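Local structure of probable tagatose 6-phosphate kinase (Sinorhizobium meliloti, 3TXV) at residues Ala335-Gly340 with Ser354-Tyr359. The protein is probably a tagatose-6-phosphate kinase of carbohydrate metabolism, with a sequence like the GatZ/KbaZ subunit of tagatose-1,6-bisphosphate aldolase. Residues are numbered along the deposited sequence; the frame is centred on the assembly and turned at random.
Sequences AKYYHG and SDRIRY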
loop_
_atom_site.group_PDB
_atom_site.type_symbol
_atom_site.label_atom_id
_atom_site.label_comp_id
_atom_site.label_asym_id
_atom_site.label_seq_id
_atom_site.Cartn_x
_atom_site.Cartn_y
_atom_site.Cartn_z
ATOM N N ALA A 335 -10.090 15.906 -2.583
ATOM C CA ALA A 335 -10.191 17.307 -3.030
ATOM C C ALA A 335 -8.870 17.893 -3.558
ATOM O O ALA A 335 -8.861 18.665 -4.553
ATOM C CB ALA A 335 -10.783 18.183 -1.961
ATOM N N LYS A 336 -7.777 17.490 -2.899
ATOM C CA LYS A 336 -6.441 17.942 -3.229
ATOM C C LYS A 336 -5.917 17.291 -4.494
ATOM O O LYS A 336 -4.889 17.717 -5.009
ATOM C CB LYS A 336 -5.438 17.644 -2.092
ATOM C CG LYS A 336 -5.789 18.190 -0.691
ATOM C CD LYS A 336 -4.531 18.654 0.098
ATOM C CE LYS A 336 -3.483 17.536 0.465
ATOM N NZ LYS A 336 -2.345 17.292 -0.510
ATOM N N TYR A 337 -6.609 16.266 -4.991
ATOM C CA TYR A 337 -6.043 15.418 -6.038
ATOM C C TYR A 337 -6.636 15.636 -7.390
ATOM O O TYR A 337 -5.953 15.472 -8.376
ATOM C CB TYR A 337 -6.141 13.945 -5.669
ATOM C CG TYR A 337 -5.189 13.597 -4.559
ATOM C CD1 TYR A 337 -5.530 13.845 -3.213
ATOM C CD2 TYR A 337 -3.925 13.054 -4.847
ATOM C CE1 TYR A 337 -4.655 13.565 -2.200
ATOM C CE2 TYR A 337 -3.033 12.745 -3.821
ATOM C CZ TYR A 337 -3.411 13.016 -2.509
ATOM O OH TYR A 337 -2.540 12.729 -1.506
ATOM N N TYR A 338 -7.903 15.997 -7.460
ATOM C CA TYR A 338 -8.564 16.090 -8.762
ATOM C C TYR A 338 -9.021 17.511 -9.031
ATOM O O TYR A 338 -9.801 18.081 -8.267
ATOM C CB TYR A 338 -9.750 15.125 -8.859
ATOM C CG TYR A 338 -9.476 13.670 -8.489
ATOM C CD1 TYR A 338 -8.360 12.991 -8.986
ATOM C CD2 TYR A 338 -10.366 12.962 -7.654
ATOM C CE1 TYR A 338 -8.131 11.653 -8.644
ATOM C CE2 TYR A 338 -10.146 11.613 -7.315
ATOM C CZ TYR A 338 -9.031 10.969 -7.816
ATOM O OH TYR A 338 -8.801 9.657 -7.491
ATOM N N HIS A 339 -8.536 18.073 -10.131
ATOM C CA HIS A 339 -8.671 19.497 -10.371
ATOM C C HIS A 339 -9.302 19.771 -11.726
ATOM O O HIS A 339 -9.340 18.896 -12.572
ATOM C CB HIS A 339 -7.289 20.144 -10.265
ATOM C CG HIS A 339 -6.637 19.966 -8.922
ATOM N ND1 HIS A 339 -7.234 20.367 -7.741
ATOM C CD2 HIS A 339 -5.429 19.452 -8.577
ATOM C CE1 HIS A 339 -6.423 20.108 -6.727
ATOM N NE2 HIS A 339 -5.320 19.555 -7.206
ATOM N N GLY A 340 -9.819 20.976 -11.929
ATOM C CA GLY A 340 -10.385 21.334 -13.232
ATOM C C GLY A 340 -11.886 21.443 -13.212
ATOM O O GLY A 340 -12.498 21.673 -12.166
ATOM N N SER A 354 -4.896 7.573 -9.313
ATOM C CA SER A 354 -4.644 7.972 -7.900
ATOM C C SER A 354 -5.577 7.220 -6.957
ATOM O O SER A 354 -5.242 7.002 -5.777
ATOM C CB SER A 354 -4.821 9.473 -7.643
ATOM O OG SER A 354 -3.918 10.249 -8.409
ATOM N N ASP A 355 -6.748 6.841 -7.477
ATOM C CA ASP A 355 -7.565 5.846 -6.809
ATOM C C ASP A 355 -8.001 6.353 -5.414
ATOM O O ASP A 355 -8.049 5.604 -4.446
ATOM C CB ASP A 355 -6.816 4.481 -6.738
ATOM C CG ASP A 355 -7.606 3.389 -5.956
ATOM O OD1 ASP A 355 -8.728 3.010 -6.409
ATOM O OD2 ASP A 355 -7.111 2.905 -4.897
ATOM N N ARG A 356 -8.341 7.631 -5.313
ATOM C CA ARG A 356 -8.664 8.154 -3.995
ATOM C C ARG A 356 -9.942 7.502 -3.538
ATOM O O ARG A 356 -10.184 7.410 -2.329
ATOM C CB ARG A 356 -8.786 9.688 -3.942
ATOM C CG ARG A 356 -7.606 10.485 -4.471
ATOM C CD ARG A 356 -6.345 10.310 -3.664
ATOM N NE ARG A 356 -6.530 10.603 -2.255
ATOM C CZ ARG A 356 -5.586 10.366 -1.336
ATOM N NH1 ARG A 356 -4.421 9.836 -1.710
ATOM N NH2 ARG A 356 -5.802 10.655 -0.047
ATOM N N ILE A 357 -10.748 7.021 -4.482
ATOM C CA ILE A 357 -12.014 6.356 -4.118
ATOM C C ILE A 357 -11.803 5.293 -3.037
ATOM O O ILE A 357 -12.747 4.933 -2.363
ATOM C CB ILE A 357 -12.735 5.738 -5.342
ATOM C CG1 ILE A 357 -14.161 5.348 -4.998
ATOM C CG2 ILE A 357 -11.978 4.520 -5.900
ATOM C CD1 ILE A 357 -14.984 5.017 -6.254
ATOM N N ARG A 358 -10.562 4.837 -2.859
ATOM C CA ARG A 358 -10.257 3.769 -1.915
ATOM C C ARG A 358 -10.502 4.130 -0.429
ATOM O O ARG A 358 -10.613 3.250 0.444
ATOM C CB ARG A 358 -8.835 3.247 -2.129
ATOM C CG ARG A 358 -7.773 4.065 -1.523
ATOM C CD ARG A 358 -6.425 3.387 -1.651
ATOM N NE ARG A 358 -5.351 4.368 -1.502
ATOM C CZ ARG A 358 -4.817 5.025 -2.519
ATOM N NH1 ARG A 358 -5.220 4.776 -3.753
ATOM N NH2 ARG A 358 -3.885 5.937 -2.310
ATOM N N TYR A 359 -10.567 5.429 -0.150
ATOM C CA TYR A 359 -10.790 5.895 1.205
ATOM C C TYR A 359 -12.286 5.859 1.545
ATOM O O TYR A 359 -12.661 5.962 2.724
ATOM C CB TYR A 359 -10.166 7.285 1.410
ATOM C CG TYR A 359 -8.671 7.264 1.269
ATOM C CD1 TYR A 359 -7.840 6.959 2.369
ATOM C CD2 TYR A 359 -8.065 7.512 0.031
ATOM C CE1 TYR A 359 -6.442 6.921 2.240
ATOM C CE2 TYR A 359 -6.660 7.480 -0.110
ATOM C CZ TYR A 359 -5.866 7.190 1.000
ATOM O OH TYR A 359 -4.506 7.137 0.845
#
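The phenol oxygen of Tyr-338 accepts a nearly straight hydrogen bond from the backbone amide of Arg-356, OH to N 3.0 Å with an N-H...O angle of 165°. Beside that bond the ring's outer end rests on the same arginine, Tyr-338 CZ lying 3.7 Å from Arg-356 CG, while Ser-354 CB touches Tyr-338 CE1. Bends at its second and third torsions fold the arginine chain over Tyr-337. Its CD sits above the middle of that ring in a CH-pi contact, and the guanidinium follows as a cation-pi stack almost parallel to the ring, planes 4° apart and centres 3.9 Å apart. Tyr-359 lies against the opposite guanidinium face. The two loops flank helix 342-351, in the helical region that follows the last strand of the eight-stranded parallel beta/alpha barrel. Arg-356 NE also donates to the carbonyl of Asn-333, tying the group to helix 332-335. A leucine in place of Arg-356 would probably leave Tyr-337 without its flat cationic partner and the Asn-333 carbonyl without this donor. Within 354-359, Arg-358 NH1 forms a salt bridge with Asp-355 OD2 (2.9 Å), and that carboxylate oxygen is also hydrogen-bonded to Thr-293 OG1 of helix 290-310.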